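Local coordinates for protein SPD1 nuclease (PDB 2XH3) that probably hydrolyses DNA as a secreted endonuclease of the His-Me finger (DNA/RNA non-specific endonuclease) class encoded by a Streptococcus pyogenes prophage, at residues W115-G120 against G246-K251. The protein carries 1 engineered substitution. Sequence-based numbering, arbitrary orientation.
Sequences WVMNRG and GTATPK
Trp115 and Ala248 form an antiparallel hydrogen-bonded pair, which joins strand 115-121 to the C-terminal strand 247-250 in a small four-stranded sheet. The two residues bond to each other in both directions: Trp115 N to Ala248 O is 2.9 Å, and Ala248 N to Trp115 O is 2.8 Å. Next to it, Val116 and Thr247 make a non-hydrogen-bonded pair, with their side chains on the opposite face. Met117 N then donates to Gly246 O at 3.1 Å. Gly246 and Thr247 both face Asp242 on the neighbouring strand, a G1 beta bulge. Gly246 takes a positive phi of 82° in the bulge.

The tight part is around Ala248, which is buried. CG of Trp115 sits between its backbone N and its carbonyl carbon (chi1 68°), and this lays the indole over Ala248. In a CH-pi contact, Ala248 CB lies 4.0 Å from the centroid of the five-membered ring of Trp115, over its face. Met117 CG reaches the same methyl from beside the indole, and Leu241 of strand 239-242 touches both Met117 and Ala248.

Packing thins toward the exposed end. There the six-membered ring of Trp115 lies obliquely against Pro250, with Trp115 CZ3 3.9 Å from Pro250 CD. Between these two regions, Ala248 O sits over one face of the indole, offset toward its rim and 3.4 Å from Trp115 CE3.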
ATOM      1  N   TRP A 115      22.646   7.538  -5.582  1.00 54.36           N
ATOM      2  CA  TRP A 115      21.710   7.234  -6.660  1.00 56.29           C
ATOM      3  C   TRP A 115      20.292   7.820  -6.419  1.00 54.26           C
ATOM      4  O   TRP A 115      19.988   8.288  -5.311  1.00 47.17           O
ATOM      5  CB  TRP A 115      21.685   5.724  -6.912  1.00 52.70           C
ATOM      6  CG  TRP A 115      21.085   4.915  -5.800  1.00 70.22           C
ATOM      7  CD1 TRP A 115      19.777   4.497  -5.697  1.00 74.17           C
ATOM      8  CD2 TRP A 115      21.764   4.392  -4.644  1.00 76.92           C
ATOM      9  NE1 TRP A 115      19.601   3.759  -4.545  1.00 73.74           N
ATOM     10  CE2 TRP A 115      20.798   3.674  -3.880  1.00 76.77           C
ATOM     11  CE3 TRP A 115      23.090   4.461  -4.174  1.00 69.97           C
ATOM     12  CZ2 TRP A 115      21.117   3.028  -2.667  1.00 64.58           C
ATOM     13  CZ3 TRP A 115      23.403   3.816  -2.956  1.00 72.78           C
ATOM     14  CH2 TRP A 115      22.415   3.114  -2.222  1.00 61.30           C
ATOM     15  N   VAL A 116      19.451   7.837  -7.467  1.00 61.44           N
ATOM     16  CA  VAL A 116      18.026   8.274  -7.357  1.00 51.09           C
ATOM     17  C   VAL A 116      17.168   7.080  -7.104  1.00 52.87           C
ATOM     18  O   VAL A 116      17.433   5.980  -7.612  1.00 57.53           O
ATOM     19  CB  VAL A 116      17.461   8.972  -8.626  1.00 52.78           C
ATOM     20  CG1 VAL A 116      18.297  10.206  -8.980  1.00 39.12           C
ATOM     21  CG2 VAL A 116      17.284   7.944  -9.837  1.00 43.01           C
ATOM     22  N   MET A 117      16.122   7.279  -6.327  1.00 54.27           N
ATOM     23  CA  MET A 117      15.359   6.137  -5.863  1.00 43.99           C
ATOM     24  C   MET A 117      14.408   5.598  -6.928  1.00 45.90           C
ATOM     25  O   MET A 117      13.894   6.351  -7.759  1.00 41.59           O
ATOM     26  CB  MET A 117      14.619   6.510  -4.603  1.00 40.95           C
ATOM     27  CG  MET A 117      15.528   6.772  -3.434  1.00 41.38           C
ATOM     28  SD  MET A 117      14.565   7.390  -2.032  1.00 48.01           S
ATOM     29  CE  MET A 117      13.489   6.016  -1.689  1.00 36.79           C
ATOM     30  N   ASN A 118      14.191   4.284  -6.879  1.00 42.55           N
ATOM     31  CA  ASN A 118      13.212   3.599  -7.708  1.00 46.14           C
ATOM     32  C   ASN A 118      11.827   3.882  -7.221  1.00 45.36           C
ATOM     33  O   ASN A 118      11.629   4.169  -6.037  1.00 36.12           O
ATOM     34  CB  ASN A 118      13.470   2.097  -7.706  1.00 52.21           C
ATOM     35  CG  ASN A 118      14.919   1.780  -8.063  1.00 64.73           C
ATOM     36  OD1 ASN A 118      15.768   1.642  -7.175  1.00 71.11           O
ATOM     37  ND2 ASN A 118      15.227   1.752  -9.358  1.00 44.61           N
ATOM     38  N   ARG A 119      10.883   3.830  -8.160  1.00 41.78           N
ATOM     39  CA  ARG A 119       9.520   4.150  -7.893  1.00 38.60           C
ATOM     40  C   ARG A 119       8.908   2.826  -7.562  1.00 36.28           C
ATOM     41  O   ARG A 119       9.129   1.898  -8.291  1.00 35.17           O
ATOM     42  CB  ARG A 119       8.854   4.715  -9.149  1.00 47.52           C
ATOM     43  CG  ARG A 119       9.520   5.936  -9.793  1.00 52.68           C
ATOM     44  CD  ARG A 119       9.548   7.134  -8.871  1.00 50.22           C
ATOM     45  NE  ARG A 119       8.358   7.972  -8.934  1.00 59.69           N
ATOM     46  CZ  ARG A 119       8.244   9.139  -8.284  1.00 67.12           C
ATOM     47  NH1 ARG A 119       9.251   9.602  -7.535  1.00 63.26           N
ATOM     48  NH2 ARG A 119       7.130   9.856  -8.379  1.00 50.57           N
ATOM     49  N   GLY A 120       8.150   2.719  -6.466  1.00 29.09           N
ATOM     50  CA  GLY A 120       7.371   1.512  -6.195  1.00 27.12           C
ATOM     51  C   GLY A 120       5.878   1.785  -6.312  1.00 30.95           C
ATOM     52  O   GLY A 120       5.424   2.924  -6.126  1.00 32.03           O
ATOM     53  N   GLY A 246      15.132  13.010  -3.206  1.00 39.17           N
ATOM     54  CA  GLY A 246      14.871  11.703  -3.746  1.00 34.27           C
ATOM     55  C   GLY A 246      16.116  10.929  -4.096  1.00 34.56           C
ATOM     56  O   GLY A 246      16.080  10.071  -4.980  1.00 38.77           O
ATOM     57  N   THR A 247      17.209  11.212  -3.383  1.00 43.89           N
ATOM     58  CA  THR A 247      18.492  10.493  -3.538  1.00 38.14           C
ATOM     59  C   THR A 247      18.766   9.611  -2.334  1.00 39.38           C
ATOM     60  O   THR A 247      18.268   9.829  -1.235  1.00 45.54           O
ATOM     61  CB  THR A 247      19.695  11.456  -3.674  1.00 42.32           C
ATOM     62  OG1 THR A 247      19.741  12.323  -2.538  1.00 35.30           O
ATOM     63  CG2 THR A 247      19.632  12.261  -5.005  1.00 41.94           C
ATOM     64  N   ALA A 248      19.589   8.617  -2.561  1.00 40.76           N
ATOM     65  CA  ALA A 248      19.949   7.667  -1.557  1.00 38.16           C
ATOM     66  C   ALA A 248      21.474   7.479  -1.627  1.00 43.34           C
ATOM     67  O   ALA A 248      22.049   7.393  -2.708  1.00 43.84           O
ATOM     68  CB  ALA A 248      19.254   6.396  -1.884  1.00 36.51           C
ATOM     69  N   THR A 249      22.132   7.449  -0.481  1.00 46.96           N
ATOM     70  CA  THR A 249      23.551   7.073  -0.392  1.00 47.61           C
ATOM     71  C   THR A 249      23.662   6.073   0.761  1.00 51.44           C
ATOM     72  O   THR A 249      22.806   6.090   1.669  1.00 53.10           O
ATOM     73  CB  THR A 249      24.437   8.284  -0.020  1.00 49.34           C
ATOM     74  OG1 THR A 249      24.250   8.574   1.369  1.00 46.97           O
ATOM     75  CG2 THR A 249      24.046   9.499  -0.802  1.00 47.62           C
ATOM     76  N   PRO A 250      24.699   5.213   0.746  1.00 51.98           N
ATOM     77  CA  PRO A 250      24.891   4.218   1.818  1.00 51.29           C
ATOM     78  C   PRO A 250      25.356   4.865   3.133  1.00 51.28           C
ATOM     79  O   PRO A 250      25.860   6.004   3.102  1.00 43.22           O
ATOM     80  CB  PRO A 250      26.011   3.320   1.271  1.00 54.65           C
ATOM     81  CG  PRO A 250      26.217   3.733  -0.168  1.00 47.46           C
ATOM     82  CD  PRO A 250      25.790   5.162  -0.244  1.00 48.28           C
ATOM     83  N   LYS A 251      25.185   4.140   4.253  1.00 48.18           N
ATOM     84  CA  LYS A 251      25.543   4.602   5.623  1.00 61.85           C
ATOM     85  C   LYS A 251      27.029   4.493   6.059  1.00 76.99           C
ATOM     86  O   LYS A 251      27.556   3.372   6.194  1.00 72.35           O
ATOM     87  CB  LYS A 251      24.705   3.842   6.655  1.00 56.41           C
ATOM     88  CG  LYS A 251      23.334   4.383   6.876  1.00 53.54           C
ATOM     89  CD  LYS A 251      22.722   3.782   8.121  1.00 55.51           C
ATOM     90  CE  LYS A 251      21.891   4.810   8.839  1.00 54.56           C
ATOM     91  NZ  LYS A 251      20.574   5.000   8.204  1.00 47.25           N
TER